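PDB 2FNA: conserved hypothetical protein, which is an archaeal AAA+ ATPase that binds ADP and magnesium, and probably couples ATP hydrolysis to a biological task not yet defined. Local coordinates for residues 20-25 with 44-49; 26-31 with 172-177; 32-37 with 201-206; 144-149 with 181-186. All coordinates share one frame; numbering follows the deposited sequence.

How the interactions relate
All four interactions belong to the ATPase core built on one parallel sheet; 1, 3 and 4 are buried and 2 only partly. Interaction 3 lies within the sheet, pairing strand 32-37 with the outermost strand 202-206 by a ladder of backbone bonds. Interaction 1 packs helix 19-27 on helix 43-54 by branched aliphatic groups, while the polar end of the second helix holds ADP and magnesium. Interaction 2 shares helix 19-27: its end and the turn after it meet strand 171-177, mixing one direct backbone bond with water bridges. Interaction 4 sets the segment after strand 139-144 against helix 180-186 by apolar contact. It joins interaction 1 through D144 and S44, and interaction 2 through S176.

Interaction 1 of 4, residues 20-25 with 44-49; sequences KEIEKL and SSIIKI. With MG (magnesium ion), chain C; ADP (adenosine-5'-diphosphate), chain D; EDO (1,2-ethanediol), chain H.
I46 meets both I22 and L25, filling the angle between two helices whose short axes cross at -55° and come within 9.7 Å. The packing is wholly aliphatic. A chi1 of 63° sets I46 CG1 between the backbone N and the carbonyl carbon, on the L25 side, 3.8 Å from L25 CD1. I46 CD1 lies 3.6 Å from L25 CD1 and I46 CG2 3.7 Å from I22 CG1. The L25 methyl also touches I47, and I22 CG2 reaches I49. Branched residues suit a buried seam, since each offers carbon in two directions.

The polar contacts belong to the other side of helix 43-54. S44 OG binds magnesium at 2.1 Å, and S44 N gives a nearly straight bond of 2.9 Å to ADP O3B. S45 grips ADP O1A twice, through its N and, at 2.6 Å, through OG. K48 NZ donates at 2.9 Å to O1 of an ethanediol probably from the crystallisation liquor; an alanine here would probably leave that hydroxyl without its ammonium mate. The pattern is consistent with a Walker A helix. Around the seam, F15 touches I46 and I49, strand 171-177 meets L25 and I47, and strand 202-206 lies against E21 and K24.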
# COMPACT_ATOMS: atom_id res chain seq x y z
N LYS A 20 13.05 -12.59 6.00
CA LYS A 20 14.06 -11.83 5.28
C LYS A 20 13.56 -10.41 5.01
O LYS A 20 14.32 -9.45 5.10
CB LYS A 20 14.39 -12.48 3.92
CG LYS A 20 15.02 -13.85 4.03
N GLU A 21 12.27 -10.29 4.66
CA GLU A 21 11.69 -9.00 4.35
C GLU A 21 11.64 -8.10 5.57
O GLU A 21 11.97 -6.93 5.48
CB GLU A 21 10.31 -9.15 3.72
CG GLU A 21 10.33 -9.75 2.32
CD GLU A 21 10.51 -11.27 2.31
OE1 GLU A 21 10.47 -11.90 3.39
OE2 GLU A 21 10.71 -11.83 1.21
N ILE A 22 11.22 -8.63 6.71
CA ILE A 22 11.11 -7.85 7.94
C ILE A 22 12.49 -7.41 8.39
O ILE A 22 12.67 -6.30 8.86
CB ILE A 22 10.44 -8.65 9.09
CG1 ILE A 22 8.99 -8.98 8.74
CG2 ILE A 22 10.52 -7.90 10.43
CD1 ILE A 22 8.43 -10.19 9.57
N GLU A 23 13.47 -8.29 8.27
CA GLU A 23 14.80 -7.97 8.74
C GLU A 23 15.41 -6.86 7.88
O GLU A 23 16.07 -5.97 8.38
CB GLU A 23 15.68 -9.22 8.72
CG GLU A 23 17.09 -9.04 9.37
N LYS A 24 15.20 -6.93 6.57
CA LYS A 24 15.65 -5.88 5.65
C LYS A 24 14.98 -4.52 5.93
O LYS A 24 15.65 -3.48 5.97
CB LYS A 24 15.38 -6.28 4.20
CG LYS A 24 15.83 -5.22 3.17
CD LYS A 24 15.99 -5.78 1.77
CE LYS A 24 16.59 -4.73 0.84
NZ LYS A 24 16.56 -5.19 -0.58
N LEU A 25 13.66 -4.53 6.08
CA LEU A 25 12.91 -3.34 6.50
C LEU A 25 13.46 -2.71 7.77
O LEU A 25 13.74 -1.52 7.82
CB LEU A 25 11.46 -3.70 6.71
CG LEU A 25 10.50 -2.59 7.18
CD1 LEU A 25 9.07 -2.96 6.84
CD2 LEU A 25 10.62 -2.27 8.65
N SER A 44 1.47 -3.28 5.30
CA SER A 44 1.21 -2.54 6.55
C SER A 44 1.60 -3.40 7.76
O SER A 44 2.14 -2.88 8.74
CB SER A 44 -0.25 -2.04 6.64
OG SER A 44 -0.58 -1.14 5.59
N SER A 45 1.35 -4.71 7.68
CA SER A 45 1.76 -5.66 8.73
C SER A 45 3.27 -5.67 9.04
O SER A 45 3.68 -5.57 10.23
CB SER A 45 1.28 -7.09 8.39
OG SER A 45 -0.15 -7.20 8.25
N ILE A 46 4.11 -5.81 8.03
CA ILE A 46 5.55 -5.87 8.32
C ILE A 46 6.09 -4.55 8.82
O ILE A 46 7.04 -4.52 9.58
CB ILE A 46 6.43 -6.38 7.16
CG1 ILE A 46 6.40 -5.45 5.94
CG2 ILE A 46 6.10 -7.80 6.81
CD1 ILE A 46 7.62 -5.66 5.04
N ILE A 47 5.46 -3.45 8.39
CA ILE A 47 5.80 -2.11 8.84
C ILE A 47 5.47 -1.97 10.32
O ILE A 47 6.31 -1.50 11.11
CB ILE A 47 5.08 -1.02 8.01
CG1 ILE A 47 5.65 -0.98 6.59
CG2 ILE A 47 5.26 0.39 8.60
CD1 ILE A 47 4.94 -0.04 5.65
N LYS A 48 4.26 -2.37 10.69
CA LYS A 48 3.86 -2.39 12.11
C LYS A 48 4.72 -3.32 12.96
O LYS A 48 5.18 -2.95 14.03
CB LYS A 48 2.42 -2.79 12.20
CG LYS A 48 1.49 -1.71 11.65
CD LYS A 48 0.10 -2.25 11.34
CE LYS A 48 -0.94 -1.45 12.01
NZ LYS A 48 -0.85 -1.65 13.49
N ILE A 49 4.97 -4.54 12.48
CA ILE A 49 5.84 -5.47 13.18
C ILE A 49 7.21 -4.84 13.33
O ILE A 49 7.76 -4.83 14.42
CB ILE A 49 5.91 -6.82 12.42
CG1 ILE A 49 4.58 -7.57 12.55
CG2 ILE A 49 7.08 -7.68 12.92
CD1 ILE A 49 4.44 -8.69 11.55
MG MG C . -1.69 -1.61 3.81
PB ADP D . -1.23 -4.59 2.67
O1B ADP D . -0.10 -5.10 1.83
O2B ADP D . -2.50 -4.40 1.85
O3B ADP D . -0.92 -3.46 3.59
PA ADP D . -1.95 -5.97 5.18
O1A ADP D . -0.79 -5.84 6.11
O2A ADP D . -3.00 -4.98 5.47
O3A ADP D . -1.59 -5.92 3.59
O5' ADP D . -2.40 -7.49 5.23
C5' ADP D . -3.61 -7.96 4.62
C4' ADP D . -4.25 -9.04 5.49
O4' ADP D . -3.54 -10.26 5.41
C3' ADP D . -4.30 -8.72 6.95
O3' ADP D . -5.43 -9.42 7.50
C2' ADP D . -3.04 -9.35 7.51
O2' ADP D . -3.16 -9.69 8.88
C1' ADP D . -2.96 -10.58 6.66
N9 ADP D . -1.61 -11.06 6.36
C8 ADP D . -0.88 -10.71 5.27
N7 ADP D . 0.27 -11.38 5.27
C5 ADP D . 0.30 -12.15 6.38
C6 ADP D . 1.23 -13.13 7.00
N6 ADP D . 2.42 -13.39 6.43
N1 ADP D . 0.85 -13.74 8.15
C2 ADP D . -0.34 -13.51 8.74
N3 ADP D . -1.23 -12.64 8.23
C4 ADP D . -0.97 -11.97 7.08
C1 EDO H . 2.20 0.28 15.03
O1 EDO H . 1.21 -0.72 15.31
C2 EDO H . 1.53 1.64 14.91
O2 EDO H . 0.49 1.64 13.92
O HOH W 1 -2.86 -1.85 2.05
O HOH W 2 -0.24 -0.61 2.88
O HOH W 3 -3.14 -2.44 5.09
O HOH W 4 -2.56 0.30 4.18

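Interaction 2 of 4, residues 26-31 with 172-177; sequences KGLRAP and KFIMSG
The carbonyl O of P31 takes the one direct hydrogen bond of the contact, 2.8 Å from F173 N and nearly straight at 168°. That same oxygen lies in the plane of the F173 ring, at its edge, 3.6 Å from CD2, so the ring flanks the backbone bond. A proline has no N-H to give, but its carbonyl can still start the pairing that leads into strand 32-37.

Water extends the polar join. Water 6 donates to A30 O at 2.8 Å and to F173 O at 2.9 Å, linking two carbonyls that could not bond to each other. Water 5 donates to L28 O and accepts from K172 NZ at 2.7 Å.

L28 provides the apolar part. It is the first residue to leave the helix, with a positive phi of 45°, and its side chain turns toward the strand. CD1 rests 4.0 Å from CG of K172, while CD2 lies 4.0 Å from CD1 of I174, the two side chains crossing at about a right angle. A lysine suits this border because its inner carbons pack on leucine and its ammonium reaches water. Strand 171-177 runs between strands 139-144 and 32-37, L28 also touches I140 of the former, and helix 158-167 packs on F173 and P31 from L161, A164 and Y165.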
# COMPACT_ATOMS: atom_id res chain seq x y z
N LYS A 26 13.61 -3.52 8.81
CA LYS A 26 14.17 -3.10 10.08
C LYS A 26 15.60 -2.55 10.01
O LYS A 26 16.00 -1.79 10.89
CB LYS A 26 14.13 -4.28 11.08
CG LYS A 26 12.72 -4.58 11.58
CD LYS A 26 12.70 -5.80 12.52
CE LYS A 26 13.37 -5.53 13.84
NZ LYS A 26 13.77 -6.80 14.53
N GLY A 27 16.36 -2.95 8.98
CA GLY A 27 17.72 -2.47 8.78
C GLY A 27 17.79 -0.99 8.44
O GLY A 27 18.83 -0.36 8.66
N LEU A 28 16.70 -0.43 7.93
CA LEU A 28 16.63 1.01 7.60
C LEU A 28 17.93 1.39 6.87
O LEU A 28 18.63 2.31 7.26
CB LEU A 28 16.44 1.83 8.89
CG LEU A 28 15.14 1.58 9.70
CD1 LEU A 28 15.17 2.34 11.03
CD2 LEU A 28 13.89 1.96 8.95
N ARG A 29 18.21 0.62 5.82
CA ARG A 29 19.49 0.55 5.15
C ARG A 29 19.82 1.74 4.25
O ARG A 29 20.95 1.91 3.84
CB ARG A 29 19.55 -0.76 4.36
CG ARG A 29 19.63 -1.98 5.25
CD ARG A 29 19.59 -3.28 4.48
NE ARG A 29 19.42 -4.42 5.40
CZ ARG A 29 19.39 -5.70 5.04
NH1 ARG A 29 19.50 -6.05 3.76
NH2 ARG A 29 19.25 -6.65 5.97
N ALA A 30 18.80 2.54 3.91
CA ALA A 30 18.99 3.85 3.30
C ALA A 30 18.02 4.81 4.01
O ALA A 30 17.13 4.38 4.75
CB ALA A 30 18.70 3.79 1.82
N PRO A 31 18.21 6.12 3.85
CA PRO A 31 17.23 7.07 4.42
C PRO A 31 15.78 6.85 4.00
O PRO A 31 14.85 7.22 4.75
CB PRO A 31 17.75 8.42 3.93
CG PRO A 31 19.23 8.20 3.82
CD PRO A 31 19.37 6.82 3.26
N LYS A 172 14.54 8.39 9.20
CA LYS A 172 14.43 7.21 8.36
C LYS A 172 13.00 7.04 7.88
O LYS A 172 12.09 6.85 8.69
CB LYS A 172 14.84 5.97 9.14
CG LYS A 172 16.19 6.03 9.78
CD LYS A 172 17.29 6.12 8.74
CE LYS A 172 18.69 6.22 9.37
NZ LYS A 172 19.55 6.69 8.27
N PHE A 173 12.78 7.13 6.56
CA PHE A 173 11.45 6.99 6.00
C PHE A 173 11.15 5.57 5.62
O PHE A 173 12.02 4.83 5.07
CB PHE A 173 11.32 7.81 4.71
CG PHE A 173 11.37 9.28 4.92
CD1 PHE A 173 10.20 10.00 5.14
CD2 PHE A 173 12.57 9.97 4.86
CE1 PHE A 173 10.24 11.37 5.36
CE2 PHE A 173 12.62 11.34 5.04
CZ PHE A 173 11.44 12.03 5.29
N ILE A 174 9.90 5.19 5.83
CA ILE A 174 9.39 3.97 5.27
C ILE A 174 8.18 4.33 4.43
O ILE A 174 7.20 4.87 4.94
CB ILE A 174 9.02 2.91 6.37
CG1 ILE A 174 10.26 2.51 7.16
CG2 ILE A 174 8.39 1.66 5.74
CD1 ILE A 174 9.92 1.71 8.41
N MSE A 175 8.26 4.03 3.13
CA MSE A 175 7.18 4.38 2.21
C MSE A 175 6.69 3.13 1.53
O MSE A 175 7.46 2.46 0.82
CB MSE A 175 7.66 5.38 1.14
CG MSE A 175 8.40 6.56 1.73
SE MSE A 175 8.85 8.01 0.50
CE MSE A 175 9.69 9.08 1.79
N SER A 176 5.40 2.86 1.66
CA SER A 176 4.83 1.68 1.05
C SER A 176 3.93 2.06 -0.10
O SER A 176 3.42 3.18 -0.15
CB SER A 176 4.02 0.89 2.08
OG SER A 176 2.82 1.57 2.38
N GLY A 177 3.75 1.15 -1.05
CA GLY A 177 2.75 1.38 -2.08
C GLY A 177 2.22 0.14 -2.72
O GLY A 177 2.99 -0.70 -3.20
O HOH W 5 20.01 4.84 6.41
O HOH W 6 14.65 3.73 5.77

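Interaction 3 of 4, residues 32-37 with 201-206; sequences ITLVLG and FSTVEL. With EDO (1,2-ethanediol), chain F.
F201 packs against I32 and L34 where two parallel strands begin to pair. Its CB lies 3.8 Å from I32 O and almost as near L34 CG, and its CG sits near that same carbon. In the ring, CD1 meets I32 CB at 3.8 Å, CD2 meets L34 CD1 at 3.6 Å, and farther out CE1 reaches I32 CD1 at 4.0 Å. I32 CG2 covers one face of the ring, and the two side chains lie side by side. A large flat group suits this place, touching two aliphatic neighbours at once.

Beyond it the backbones form a ladder. S202 N donates to I32 O, S202 O accepts from L34 N, V204 N donates to L34 O, and V204 O accepts from L36 N at 2.7 Å (176°). L206 N closes the series at 2.8 Å from L36 O, lying above that carbonyl's plane. On the face carrying T33 and S202, water 7 joins their hydroxyls. G37 has a positive phi of 143°, which glycine tolerates readily, and its carbonyl receives K43 NZ. The strand order, 58-62, 139-144, 171-177, 32-37, 202-206, is that of an AAA+ P-loop ATPase, with strand 32-37 leading into the probable Walker A loop.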
# COMPACT_ATOMS: atom_id res chain seq x y z
N ILE A 32 15.59 6.26 2.81
CA ILE A 32 14.28 5.83 2.33
C ILE A 32 14.25 4.33 2.08
O ILE A 32 15.10 3.74 1.36
CB ILE A 32 13.80 6.63 1.08
CG1 ILE A 32 13.55 8.09 1.46
CG2 ILE A 32 12.48 6.05 0.53
CD1 ILE A 32 13.32 8.98 0.29
N THR A 33 13.29 3.70 2.76
CA THR A 33 12.97 2.30 2.56
C THR A 33 11.59 2.25 1.86
O THR A 33 10.62 2.90 2.31
CB THR A 33 12.98 1.53 3.90
OG1 THR A 33 14.32 1.47 4.41
CG2 THR A 33 12.40 0.12 3.76
N LEU A 34 11.55 1.55 0.71
CA LEU A 34 10.32 1.29 -0.02
C LEU A 34 9.80 -0.10 0.34
O LEU A 34 10.54 -1.08 0.36
CB LEU A 34 10.49 1.40 -1.53
CG LEU A 34 10.87 2.76 -2.11
CD1 LEU A 34 10.70 2.66 -3.60
CD2 LEU A 34 10.04 3.93 -1.55
N VAL A 35 8.51 -0.16 0.65
CA VAL A 35 7.84 -1.43 0.87
C VAL A 35 6.84 -1.59 -0.27
O VAL A 35 5.88 -0.82 -0.38
CB VAL A 35 7.16 -1.52 2.26
CG1 VAL A 35 6.48 -2.89 2.44
CG2 VAL A 35 8.23 -1.33 3.41
N LEU A 36 7.08 -2.59 -1.10
CA LEU A 36 6.25 -2.85 -2.27
C LEU A 36 5.45 -4.15 -2.15
O LEU A 36 5.73 -5.01 -1.31
CB LEU A 36 7.14 -2.90 -3.53
CG LEU A 36 8.13 -1.73 -3.72
CD1 LEU A 36 9.05 -1.97 -4.90
CD2 LEU A 36 7.39 -0.43 -3.90
N GLY A 37 4.46 -4.28 -3.02
CA GLY A 37 3.59 -5.44 -3.03
C GLY A 37 2.17 -5.04 -3.37
O GLY A 37 1.76 -3.93 -3.07
N PHE A 201 17.05 3.58 -2.89
CA PHE A 201 16.10 3.21 -1.86
C PHE A 201 16.31 1.76 -1.49
O PHE A 201 16.48 0.92 -2.37
CB PHE A 201 14.67 3.38 -2.38
CG PHE A 201 14.38 4.74 -2.97
CD1 PHE A 201 14.99 5.88 -2.48
CD2 PHE A 201 13.46 4.87 -4.00
CE1 PHE A 201 14.73 7.13 -3.02
CE2 PHE A 201 13.17 6.13 -4.54
CZ PHE A 201 13.81 7.25 -4.04
N SER A 202 16.33 1.47 -0.19
CA SER A 202 16.29 0.10 0.30
C SER A 202 14.87 -0.40 0.06
O SER A 202 13.89 0.18 0.59
CB SER A 202 16.62 0.02 1.79
OG SER A 202 16.61 -1.32 2.25
N THR A 203 14.75 -1.47 -0.73
CA THR A 203 13.44 -1.91 -1.24
C THR A 203 13.15 -3.35 -0.80
O THR A 203 14.02 -4.24 -0.91
CB THR A 203 13.41 -1.80 -2.78
OG1 THR A 203 13.77 -0.46 -3.15
CG2 THR A 203 11.99 -2.11 -3.34
N VAL A 204 11.97 -3.53 -0.22
CA VAL A 204 11.42 -4.82 0.19
C VAL A 204 10.10 -5.02 -0.58
O VAL A 204 9.26 -4.12 -0.63
CB VAL A 204 11.11 -4.77 1.68
CG1 VAL A 204 10.57 -6.07 2.16
CG2 VAL A 204 12.37 -4.39 2.48
N GLU A 205 9.93 -6.16 -1.24
CA GLU A 205 8.70 -6.45 -1.97
C GLU A 205 8.01 -7.70 -1.38
O GLU A 205 8.64 -8.72 -1.20
CB GLU A 205 8.97 -6.69 -3.44
CG GLU A 205 7.68 -6.92 -4.24
CD GLU A 205 7.88 -7.16 -5.73
OE1 GLU A 205 9.05 -7.30 -6.18
OE2 GLU A 205 6.85 -7.22 -6.45
N LEU A 206 6.70 -7.61 -1.14
CA LEU A 206 5.92 -8.77 -0.73
C LEU A 206 5.12 -9.35 -1.89
O LEU A 206 4.24 -8.69 -2.45
CB LEU A 206 5.00 -8.40 0.40
CG LEU A 206 5.70 -7.91 1.68
CD1 LEU A 206 4.69 -7.42 2.64
CD2 LEU A 206 6.48 -9.03 2.27
C1 EDO F . 16.00 1.79 -7.66
O1 EDO F . 14.85 0.90 -7.69
C2 EDO F . 16.04 2.74 -6.47
O2 EDO F . 17.17 2.41 -5.65
O HOH W 7 15.85 -1.01 4.85

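Interaction 4 of 4, residues 144-149 with 181-186; sequences DEAQEL and GLLYDY
Q147 CA and L183 CA stand 4.5 Å apart where the 3-10 segment 146-149 lies against helix 180-186. D144, the last residue of strand 139-144, and E145 just after it are consistent with a Walker B motif: D144 OD2 is hydrogen-bonded to S44 OG, a magnesium ligand.

The side chains meet through carbon. A146 CB touches L183 CD1 at 4.0 Å, the small residue letting the helix come close. Q147 packs by its stem, CB lying 3.6 Å from L183 N and CG 3.7 Å from L182 CD2. L149 CB stands 3.6 Å from Y186 CE1, L149 CD1 reaches the Y186 OH at 3.5 Å, and A146 O lies over one ring face, offset toward the rim. An alanine in place of Y186 would probably open a gap beside L149, whose CB and CD1 would lose the ring and hydroxyl they rest on.

Glutamine suits its site, apolar at the stem and polar at the tip. Its chain bends about CB-CG (chi2 -74°), carrying CD toward E145. NE2 has a second acceptor in E179 OE1, just before helix 180-186. Q147 NE2 gives E145 OE1 a 2.6 Å bond, straight at 170° and in the amide plane.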
# COMPACT_ATOMS: atom_id res chain seq x y z
N ASP A 144 2.41 5.29 4.70
CA ASP A 144 1.82 4.03 4.29
C ASP A 144 0.80 4.33 3.19
O ASP A 144 -0.23 4.95 3.42
CB ASP A 144 1.20 3.34 5.51
CG ASP A 144 0.84 1.87 5.26
OD1 ASP A 144 1.08 1.32 4.16
OD2 ASP A 144 0.29 1.24 6.22
N GLU A 145 1.13 3.84 2.01
CA GLU A 145 0.48 4.18 0.73
C GLU A 145 0.85 5.60 0.26
O GLU A 145 -0.01 6.42 -0.04
CB GLU A 145 -1.04 3.95 0.76
CG GLU A 145 -1.45 2.46 1.02
CD GLU A 145 -1.09 1.51 -0.09
OE1 GLU A 145 -0.93 1.92 -1.27
OE2 GLU A 145 -0.96 0.30 0.20
N ALA A 146 2.15 5.85 0.18
CA ALA A 146 2.70 7.16 -0.11
C ALA A 146 2.30 7.71 -1.47
O ALA A 146 2.21 8.92 -1.61
CB ALA A 146 4.24 7.12 -0.00
N GLN A 147 2.06 6.83 -2.45
CA GLN A 147 1.59 7.24 -3.78
C GLN A 147 0.26 8.06 -3.73
O GLN A 147 -0.04 8.76 -4.66
CB GLN A 147 1.49 6.05 -4.76
CG GLN A 147 0.21 5.17 -4.70
CD GLN A 147 0.15 4.24 -3.50
OE1 GLN A 147 1.03 4.26 -2.63
NE2 GLN A 147 -0.86 3.43 -3.44
N GLU A 148 -0.51 7.94 -2.65
CA GLU A 148 -1.68 8.78 -2.42
C GLU A 148 -1.35 10.29 -2.43
O GLU A 148 -2.20 11.12 -2.71
CB GLU A 148 -2.32 8.41 -1.08
CG GLU A 148 -3.04 7.05 -1.08
CD GLU A 148 -4.30 7.01 -1.94
OE1 GLU A 148 -5.02 8.03 -2.04
OE2 GLU A 148 -4.57 5.94 -2.54
N LEU A 149 -0.12 10.63 -2.07
CA LEU A 149 0.36 12.03 -2.02
C LEU A 149 0.45 12.69 -3.38
O LEU A 149 0.61 13.90 -3.48
CB LEU A 149 1.72 12.07 -1.35
CG LEU A 149 1.75 11.67 0.13
CD1 LEU A 149 3.18 11.63 0.60
CD2 LEU A 149 0.98 12.65 0.98
N GLY A 181 4.03 1.38 -9.85
CA GLY A 181 4.39 2.37 -10.84
C GLY A 181 4.04 3.77 -10.37
O GLY A 181 4.80 4.69 -10.61
N LEU A 182 2.89 3.93 -9.71
CA LEU A 182 2.44 5.24 -9.26
C LEU A 182 3.35 5.75 -8.15
O LEU A 182 3.63 6.94 -8.10
CB LEU A 182 0.96 5.23 -8.82
CG LEU A 182 0.36 6.63 -8.56
CD1 LEU A 182 0.25 7.41 -9.88
CD2 LEU A 182 -1.02 6.56 -7.88
N LEU A 183 3.81 4.85 -7.29
CA LEU A 183 4.80 5.20 -6.23
C LEU A 183 6.12 5.72 -6.80
O LEU A 183 6.63 6.77 -6.39
CB LEU A 183 5.08 4.02 -5.33
CG LEU A 183 6.09 4.28 -4.17
CD1 LEU A 183 5.66 5.48 -3.32
CD2 LEU A 183 6.30 3.08 -3.27
N TYR A 184 6.67 5.00 -7.78
CA TYR A 184 7.87 5.49 -8.48
C TYR A 184 7.66 6.84 -9.19
O TYR A 184 8.53 7.71 -9.14
CB TYR A 184 8.43 4.40 -9.41
CG TYR A 184 9.22 3.33 -8.67
CD1 TYR A 184 8.59 2.25 -8.06
CD2 TYR A 184 10.61 3.39 -8.59
CE1 TYR A 184 9.32 1.27 -7.37
CE2 TYR A 184 11.33 2.43 -7.91
CZ TYR A 184 10.69 1.37 -7.30
OH TYR A 184 11.45 0.41 -6.68
N ASP A 185 6.52 7.00 -9.87
CA ASP A 185 6.14 8.24 -10.50
C ASP A 185 6.05 9.37 -9.47
O ASP A 185 6.52 10.48 -9.71
CB ASP A 185 4.78 8.13 -11.18
CG ASP A 185 4.83 7.28 -12.41
OD1 ASP A 185 5.93 6.81 -12.72
OD2 ASP A 185 3.78 7.08 -13.05
N TYR A 186 5.46 9.07 -8.33
CA TYR A 186 5.36 10.07 -7.24
C TYR A 186 6.74 10.65 -6.82
O TYR A 186 6.89 11.85 -6.60
CB TYR A 186 4.63 9.51 -6.03
CG TYR A 186 4.74 10.48 -4.87
CD1 TYR A 186 4.09 11.71 -4.92
CD2 TYR A 186 5.59 10.23 -3.83
CE1 TYR A 186 4.23 12.64 -3.89
CE2 TYR A 186 5.73 11.14 -2.81
CZ TYR A 186 5.06 12.36 -2.86
OH TYR A 186 5.21 13.25 -1.80